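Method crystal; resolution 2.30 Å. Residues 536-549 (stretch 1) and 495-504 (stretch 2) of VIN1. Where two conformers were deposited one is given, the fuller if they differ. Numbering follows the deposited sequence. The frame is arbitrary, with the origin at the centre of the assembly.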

ATOM      1  N   ARG A 536      -1.903 -25.787  19.334  1.00 62.50           N
ATOM      2  CA  ARG A 536      -1.674 -24.436  18.830  1.00 60.95           C
ATOM      3  C   ARG A 536      -1.248 -24.454  17.366  1.00 61.91           C
ATOM      4  O   ARG A 536      -1.688 -23.609  16.577  1.00 64.06           O
ATOM      5  CB  ARG A 536      -0.631 -23.720  19.690  1.00 62.26           C
ATOM      6  CG  ARG A 536      -1.095 -23.432  21.112  1.00 69.30           C
ATOM      7  CD  ARG A 536      -0.159 -22.466  21.828  1.00 74.79           C
ATOM      8  NE  ARG A 536       1.172 -23.029  22.038  1.00 77.00           N
ATOM      9  CZ  ARG A 536       1.552 -23.659  23.145  1.00 77.03           C
ATOM     10  NH1 ARG A 536       0.700 -23.809  24.151  1.00 76.13           N
ATOM     11  NH2 ARG A 536       2.785 -24.136  23.250  1.00 75.80           N
ATOM     12  N   GLN A 537      -0.396 -25.408  16.981  1.00 59.39           N
ATOM     13  CA  GLN A 537      -0.002 -25.508  15.578  1.00 57.97           C
ATOM     14  C   GLN A 537      -1.196 -25.849  14.693  1.00 57.11           C
ATOM     15  O   GLN A 537      -1.353 -25.288  13.599  1.00 60.51           O
ATOM     16  CB  GLN A 537       1.109 -26.545  15.420  1.00 58.93           C
ATOM     17  CG  GLN A 537       2.392 -26.188  16.150  1.00 59.95           C
ATOM     18  CD  GLN A 537       3.455 -27.258  16.025  1.00 61.29           C
ATOM     19  OE1 GLN A 537       3.807 -27.679  14.922  1.00 61.04           O
ATOM     20  NE2 GLN A 537       3.973 -27.711  17.162  1.00 77.51           N
ATOM     21  N   ALA A 538      -2.058 -26.758  15.156  1.00 59.25           N
ATOM     22  CA  ALA A 538      -3.250 -27.106  14.393  1.00 57.76           C
ATOM     23  C   ALA A 538      -4.183 -25.910  14.247  1.00 60.65           C
ATOM     24  O   ALA A 538      -4.719 -25.661  13.159  1.00 55.76           O
ATOM     25  CB  ALA A 538      -3.976 -28.275  15.056  1.00 59.52           C
ATOM     26  N   ASN A 539      -4.392 -25.154  15.332  1.00 57.38           N
ATOM     27  CA  ASN A 539      -5.251 -23.978  15.234  1.00 59.84           C
ATOM     28  C   ASN A 539      -4.640 -22.910  14.337  1.00 57.08           C
ATOM     29  O   ASN A 539      -5.373 -22.163  13.677  1.00 54.99           O
ATOM     30  CB  ASN A 539      -5.547 -23.419  16.624  1.00 66.47           C
ATOM     31  CG  ASN A 539      -6.942 -23.773  17.102  1.00 78.09           C
ATOM     32  OD1 ASN A 539      -7.920 -23.130  16.721  1.00 88.10           O
ATOM     33  ND2 ASN A 539      -7.042 -24.803  17.934  1.00 77.45           N
ATOM     34  N   ARG A 540      -3.309 -22.818  14.296  1.00 59.82           N
ATOM     35  CA  ARG A 540      -2.673 -21.928  13.332  0.89 58.02           C
ATOM     36  C   ARG A 540      -2.936 -22.393  11.904  1.00 56.28           C
ATOM     37  O   ARG A 540      -3.136 -21.568  11.001  1.00 57.02           O
ATOM     38  CB  ARG A 540      -1.173 -21.838  13.613  0.89 60.05           C
ATOM     39  CG  ARG A 540      -0.834 -20.872  14.739  0.89 55.63           C
ATOM     40  CD  ARG A 540      -1.133 -19.449  14.310  0.89 56.51           C
ATOM     41  NE  ARG A 540      -0.257 -19.038  13.216  0.89 56.14           N
ATOM     42  CZ  ARG A 540      -0.590 -18.162  12.274  0.89 52.59           C
ATOM     43  NH1 ARG A 540      -1.792 -17.603  12.274  0.89 54.66           N
ATOM     44  NH2 ARG A 540       0.280 -17.851  11.323  0.89 51.48           N
ATOM     45  N   VAL A 541      -2.948 -23.710  11.681  1.00 54.77           N
ATOM     46  CA  VAL A 541      -3.335 -24.230  10.372  1.00 57.50           C
ATOM     47  C   VAL A 541      -4.766 -23.815  10.049  1.00 60.11           C
ATOM     48  O   VAL A 541      -5.082 -23.442   8.911  1.00 59.76           O
ATOM     49  CB  VAL A 541      -3.164 -25.760  10.332  1.00 55.16           C
ATOM     50  CG1 VAL A 541      -3.842 -26.344   9.104  1.00 53.50           C
ATOM     51  CG2 VAL A 541      -1.691 -26.128  10.363  1.00 53.91           C
ATOM     52  N   ILE A 542      -5.644 -23.850  11.055  1.00 61.83           N
ATOM     53  CA  ILE A 542      -7.027 -23.418  10.864  1.00 64.31           C
ATOM     54  C   ILE A 542      -7.076 -21.957  10.435  1.00 66.33           C
ATOM     55  O   ILE A 542      -7.782 -21.594   9.486  1.00 67.08           O
ATOM     56  CB  ILE A 542      -7.845 -23.647  12.148  1.00 64.46           C
ATOM     57  CG1 ILE A 542      -7.828 -25.123  12.547  1.00 67.50           C
ATOM     58  CG2 ILE A 542      -9.274 -23.157  11.962  1.00 63.64           C
ATOM     59  CD1 ILE A 542      -8.558 -26.015  11.586  1.00 71.37           C
ATOM     60  N   GLN A 543      -6.328 -21.096  11.131  1.00 63.26           N
ATOM     61  CA  GLN A 543      -6.374 -19.666  10.833  1.00 64.95           C
ATOM     62  C   GLN A 543      -5.836 -19.372   9.437  1.00 63.99           C
ATOM     63  O   GLN A 543      -6.454 -18.625   8.667  1.00 65.35           O
ATOM     64  CB  GLN A 543      -5.588 -18.884  11.884  1.00 64.29           C
ATOM     65  CG  GLN A 543      -6.143 -18.992  13.288  1.00 69.38           C
ATOM     66  CD  GLN A 543      -5.308 -18.227  14.293  1.00 72.89           C
ATOM     67  OE1 GLN A 543      -4.561 -17.316  13.930  1.00 70.72           O
ATOM     68  NE2 GLN A 543      -5.425 -18.596  15.564  1.00 75.64           N
ATOM     69  N   VAL A 544      -4.680 -19.944   9.095  1.00 59.46           N
ATOM     70  CA  VAL A 544      -4.121 -19.718   7.765  1.00 58.08           C
ATOM     71  C   VAL A 544      -5.078 -20.230   6.695  1.00 54.94           C
ATOM     72  O   VAL A 544      -5.256 -19.596   5.647  1.00 54.98           O
ATOM     73  CB  VAL A 544      -2.728 -20.363   7.652  1.00 60.27           C
ATOM     74  CG1 VAL A 544      -2.209 -20.259   6.226  1.00 58.40           C
ATOM     75  CG2 VAL A 544      -1.768 -19.690   8.617  1.00 49.88           C
ATOM     76  N   ALA A 545      -5.731 -21.366   6.952  1.00 55.74           N
ATOM     77  CA  ALA A 545      -6.752 -21.844   6.025  1.00 59.87           C
ATOM     78  C   ALA A 545      -7.909 -20.859   5.911  1.00 61.22           C
ATOM     79  O   ALA A 545      -8.488 -20.702   4.831  1.00 63.74           O
ATOM     80  CB  ALA A 545      -7.262 -23.218   6.460  1.00 51.65           C
ATOM     81  N   LYS A 546      -8.253 -20.182   7.009  1.00 59.19           N
ATOM     82  CA  LYS A 546      -9.313 -19.179   6.969  1.00 62.13           C
ATOM     83  C   LYS A 546      -8.918 -18.001   6.086  1.00 59.28           C
ATOM     84  O   LYS A 546      -9.711 -17.531   5.259  1.00 56.94           O
ATOM     85  CB  LYS A 546      -9.639 -18.714   8.389  1.00 67.71           C
ATOM     86  CG  LYS A 546     -10.370 -17.382   8.482  1.00 74.04           C
ATOM     87  CD  LYS A 546     -11.803 -17.480   7.984  1.00 79.75           C
ATOM     88  CE  LYS A 546     -12.575 -16.208   8.306  1.00 84.50           C
ATOM     89  NZ  LYS A 546     -13.960 -16.226   7.759  1.00 87.02           N
ATOM     90  N   VAL A 547      -7.684 -17.511   6.244  1.00 60.29           N
ATOM     91  CA  VAL A 547      -7.207 -16.421   5.398  1.00 63.32           C
ATOM     92  C   VAL A 547      -7.194 -16.844   3.933  1.00 63.24           C
ATOM     93  O   VAL A 547      -7.608 -16.083   3.050  1.00 64.23           O
ATOM     94  CB  VAL A 547      -5.816 -15.950   5.866  1.00 64.62           C
ATOM     95  CG1 VAL A 547      -5.128 -15.138   4.774  1.00 59.58           C
ATOM     96  CG2 VAL A 547      -5.939 -15.129   7.139  1.00 68.04           C
ATOM     97  N   GLU A 548      -6.733 -18.065   3.651  1.00 62.65           N
ATOM     98  CA  GLU A 548      -6.668 -18.518   2.264  1.00 63.60           C
ATOM     99  C   GLU A 548      -8.059 -18.676   1.663  1.00 60.57           C
ATOM    100  O   GLU A 548      -8.264 -18.384   0.478  1.00 59.63           O
ATOM    101  CB  GLU A 548      -5.896 -19.831   2.171  1.00 72.76           C
ATOM    102  CG  GLU A 548      -4.652 -19.734   1.313  1.00 81.89           C
ATOM    103  CD  GLU A 548      -4.947 -19.326  -0.115  1.00 86.35           C
ATOM    104  OE1 GLU A 548      -5.424 -20.181  -0.891  1.00 87.77           O
ATOM    105  OE2 GLU A 548      -4.705 -18.150  -0.459  1.00 87.41           O
ATOM    106  N   ALA A 549      -9.023 -19.140   2.457  1.00 60.80           N
ATOM    107  CA  ALA A 549     -10.386 -19.277   1.957  1.00 68.09           C
ATOM    108  C   ALA A 549     -11.016 -17.914   1.694  1.00 75.80           C
ATOM    109  O   ALA A 549     -11.698 -17.724   0.678  1.00 74.72           O
ATOM    110  CB  ALA A 549     -11.230 -20.081   2.945  1.00 64.80           C
TER
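Stretch 2 495-504: DSLEFMKVSE

Stretch 2 is a helix from Ser 496 onward, entered through Asp 495, whose phi/psi of -65/117° is not helical. Asp 495 occupies the N-cap position, and its OD1 accepts a weak hydrogen bond from Leu 497 N at 3.5 Å, meeting one of the amide groups that the first turn leaves without a backbone partner. The helix runs almost antiparallel to the helix of stretch 1: their N-to-C directions differ by 167°, and the axes approach to 10.4 Å. As one chain ascends the other descends, so Ser 503 lies beside Gln 537, Met 500 beside Val 541 and Ser 496 beside Val 544, with CA atoms 6.8 to 7.0 Å apart.

Phe 499 gives up the most surface to stretch 1. Its CA-to-CB bond points toward the partner helix, and a chi1 of -173° (t) carries the ring across to Val 544. There CG2 of Val 544 stands 3.7 Å from the centroid of the Phe 499 ring, 20° off the normal, a CH-pi contact over one face; the closest pair, Val 544 CG2 and Phe 499 CE1, is 3.5 Å apart. A flat aromatic ring suits this place because a methyl group can rest directly on it. At the ring's edge lies the backbone of Val 541, with its N 4.3 Å from Phe 499 CE1, while Arg 540 NH2 approaches Phe 499 CE2 obliquely at 3.9 Å.

Met 500, nearly as well covered, leaves its helix sideways, but its flexible, unbranched side chain (m, m, t) brings the end nearer to stretch 1. Its CE lies 3.6 Å from Val 541 O and 3.6 Å from Ala 545 N, and 3.7 Å from Val 544 CG1; its SD is 3.7 Å from Val 541 CG1. The methyl thus reaches the backbone of stretch 1, beside the small side chain of Ala 545, whose CB lies 4.1 Å from Met 500 CE.

Val 544 meets both large residues: its CG2 rests on the Phe 499 ring, and its CG1 lies against Met 500 CE and also within 4.0 Å of Phe 499 CD1. Small serines flank this apolar centre. Ser 496 OG comes to 3.2 Å from Glu 548 CG, a packing contact. Ser 503 CB lies 3.7 Å from Val 541 CG2, while its OG donates to Phe 499 O of its own helix at 2.8 Å. A water donates to Ser 503 OG at 2.8 Å and to Gln 537 O at 3.0 Å, linking the helices where no direct hydrogen bond does.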

ATOM      1  N   ASP A 495       3.278 -17.686   1.409  1.00 59.02           N
ATOM      2  CA  ASP A 495       2.793 -18.804   0.606  1.00 61.06           C
ATOM      3  C   ASP A 495       2.151 -19.843   1.513  1.00 58.22           C
ATOM      4  O   ASP A 495       2.822 -20.443   2.360  1.00 60.86           O
ATOM      5  CB  ASP A 495       3.945 -19.418  -0.188  1.00 68.66           C
ATOM      6  CG  ASP A 495       3.471 -20.337  -1.305  1.00 75.21           C
ATOM      7  OD1 ASP A 495       2.293 -20.755  -1.291  1.00 77.66           O
ATOM      8  OD2 ASP A 495       4.286 -20.646  -2.200  1.00 81.26           O
ATOM      9  N   SER A 496       0.849 -20.064   1.328  1.00 58.20           N
ATOM     10  CA  SER A 496       0.093 -20.858   2.289  1.00 57.90           C
ATOM     11  C   SER A 496       0.413 -22.343   2.174  1.00 57.18           C
ATOM     12  O   SER A 496       0.442 -23.052   3.186  1.00 55.58           O
ATOM     13  CB  SER A 496      -1.399 -20.614   2.105  1.00 63.49           C
ATOM     14  OG  SER A 496      -1.721 -19.266   2.410  1.00 71.07           O
ATOM     15  N   LEU A 497       0.648 -22.834   0.953  1.00 59.87           N
ATOM     16  CA  LEU A 497       0.989 -24.243   0.779  1.00 51.60           C
ATOM     17  C   LEU A 497       2.268 -24.597   1.525  1.00 52.14           C
ATOM     18  O   LEU A 497       2.364 -25.666   2.141  1.00 52.90           O
ATOM     19  CB  LEU A 497       1.125 -24.568  -0.709  1.00 62.32           C
ATOM     20  CG  LEU A 497       1.622 -25.971  -1.076  1.00 60.88           C
ATOM     21  CD1 LEU A 497       0.777 -27.048  -0.406  1.00 57.90           C
ATOM     22  CD2 LEU A 497       1.621 -26.154  -2.584  1.00 54.80           C
ATOM     23  N   GLU A 498       3.261 -23.705   1.488  1.00 52.01           N
ATOM     24  CA  GLU A 498       4.483 -23.941   2.249  1.00 61.76           C
ATOM     25  C   GLU A 498       4.207 -23.947   3.748  1.00 57.55           C
ATOM     26  O   GLU A 498       4.786 -24.751   4.487  1.00 58.53           O
ATOM     27  CB  GLU A 498       5.538 -22.891   1.899  1.00 62.39           C
ATOM     28  CG  GLU A 498       6.123 -23.032   0.504  1.00 62.79           C
ATOM     29  CD  GLU A 498       6.886 -24.331   0.305  1.00 69.51           C
ATOM     30  OE1 GLU A 498       7.227 -24.995   1.306  1.00 76.25           O
ATOM     31  OE2 GLU A 498       7.146 -24.693  -0.860  1.00 69.66           O
ATOM     32  N   PHE A 499       3.321 -23.058   4.215  1.00 51.41           N
ATOM     33  CA  PHE A 499       2.942 -23.074   5.625  1.00 56.77           C
ATOM     34  C   PHE A 499       2.296 -24.402   5.999  1.00 55.86           C
ATOM     35  O   PHE A 499       2.562 -24.948   7.075  1.00 52.74           O
ATOM     36  CB  PHE A 499       1.997 -21.909   5.939  1.00 50.43           C
ATOM     37  CG  PHE A 499       1.692 -21.747   7.409  1.00 50.64           C
ATOM     38  CD1 PHE A 499       0.669 -22.470   8.007  1.00 50.86           C
ATOM     39  CD2 PHE A 499       2.425 -20.866   8.189  1.00 50.89           C
ATOM     40  CE1 PHE A 499       0.391 -22.327   9.354  1.00 56.99           C
ATOM     41  CE2 PHE A 499       2.150 -20.713   9.542  1.00 55.79           C
ATOM     42  CZ  PHE A 499       1.130 -21.443  10.123  1.00 51.59           C
ATOM     43  N   MET A 500       1.452 -24.940   5.116  1.00 57.26           N
ATOM     44  CA  MET A 500       0.790 -26.207   5.408  1.00 60.73           C
ATOM     45  C   MET A 500       1.770 -27.372   5.386  1.00 61.96           C
ATOM     46  O   MET A 500       1.618 -28.319   6.166  1.00 64.60           O
ATOM     47  CB  MET A 500      -0.350 -26.450   4.419  1.00 58.87           C
ATOM     48  CG  MET A 500      -1.454 -25.406   4.481  1.00 60.05           C
ATOM     49  SD  MET A 500      -2.049 -25.121   6.163  1.00 61.47           S
ATOM     50  CE  MET A 500      -3.249 -23.818   5.889  1.00 57.70           C
ATOM     51  N   LYS A 501       2.779 -27.326   4.512  1.00 58.82           N
ATOM     52  CA  LYS A 501       3.788 -28.381   4.500  1.00 58.74           C
ATOM     53  C   LYS A 501       4.648 -28.329   5.758  1.00 57.71           C
ATOM     54  O   LYS A 501       4.802 -29.337   6.459  1.00 63.87           O
ATOM     55  CB  LYS A 501       4.664 -28.265   3.250  1.00 59.10           C
ATOM     56  CG  LYS A 501       4.007 -28.754   1.965  1.00 62.32           C
ATOM     57  CD  LYS A 501       4.943 -28.587   0.772  1.00 57.61           C
ATOM     58  CE  LYS A 501       4.353 -29.203  -0.489  1.00 67.68           C
ATOM     59  NZ  LYS A 501       5.203 -28.941  -1.685  1.00 69.17           N
ATOM     60  N   VAL A 502       5.217 -27.158   6.058  1.00 58.83           N
ATOM     61  CA  VAL A 502       6.068 -27.019   7.236  1.00 62.30           C
ATOM     62  C   VAL A 502       5.294 -27.378   8.499  1.00 64.75           C
ATOM     63  O   VAL A 502       5.788 -28.122   9.358  1.00 58.52           O
ATOM     64  CB  VAL A 502       6.648 -25.594   7.302  1.00 59.11           C
ATOM     65  CG1 VAL A 502       7.452 -25.402   8.574  1.00 57.09           C
ATOM     66  CG2 VAL A 502       7.513 -25.318   6.081  1.00 61.23           C
ATOM     67  N   SER A 503       4.065 -26.872   8.621  1.00 61.31           N
ATOM     68  CA  SER A 503       3.233 -27.201   9.775  1.00 60.32           C
ATOM     69  C   SER A 503       2.884 -28.684   9.817  1.00 59.90           C
ATOM     70  O   SER A 503       2.782 -29.261  10.904  1.00 62.67           O
ATOM     71  CB  SER A 503       1.955 -26.362   9.759  1.00 58.30           C
ATOM     72  OG  SER A 503       2.249 -24.979   9.847  1.00 59.96           O
ATOM     73  N   GLU A 504       2.700 -29.315   8.656  1.00 58.37           N
ATOM     74  CA  GLU A 504       2.417 -30.746   8.636  1.00 61.99           C
ATOM     75  C   GLU A 504       3.606 -31.542   9.155  1.00 66.38           C
ATOM     76  O   GLU A 504       3.440 -32.480   9.944  1.00 68.64           O
ATOM     77  CB  GLU A 504       2.049 -31.186   7.217  1.00 68.39           C
ATOM     78  CG  GLU A 504       1.513 -32.610   7.105  1.00 77.99           C
ATOM     79  CD  GLU A 504       1.269 -33.028   5.664  1.00 86.04           C
ATOM     80  OE1 GLU A 504       1.697 -32.292   4.749  1.00 87.23           O
ATOM     81  OE2 GLU A 504       0.650 -34.093   5.442  1.00 91.56           O
TER
HETATM   82  O   HOH W   1       1.385 -24.749  12.459  1.00 54.50           O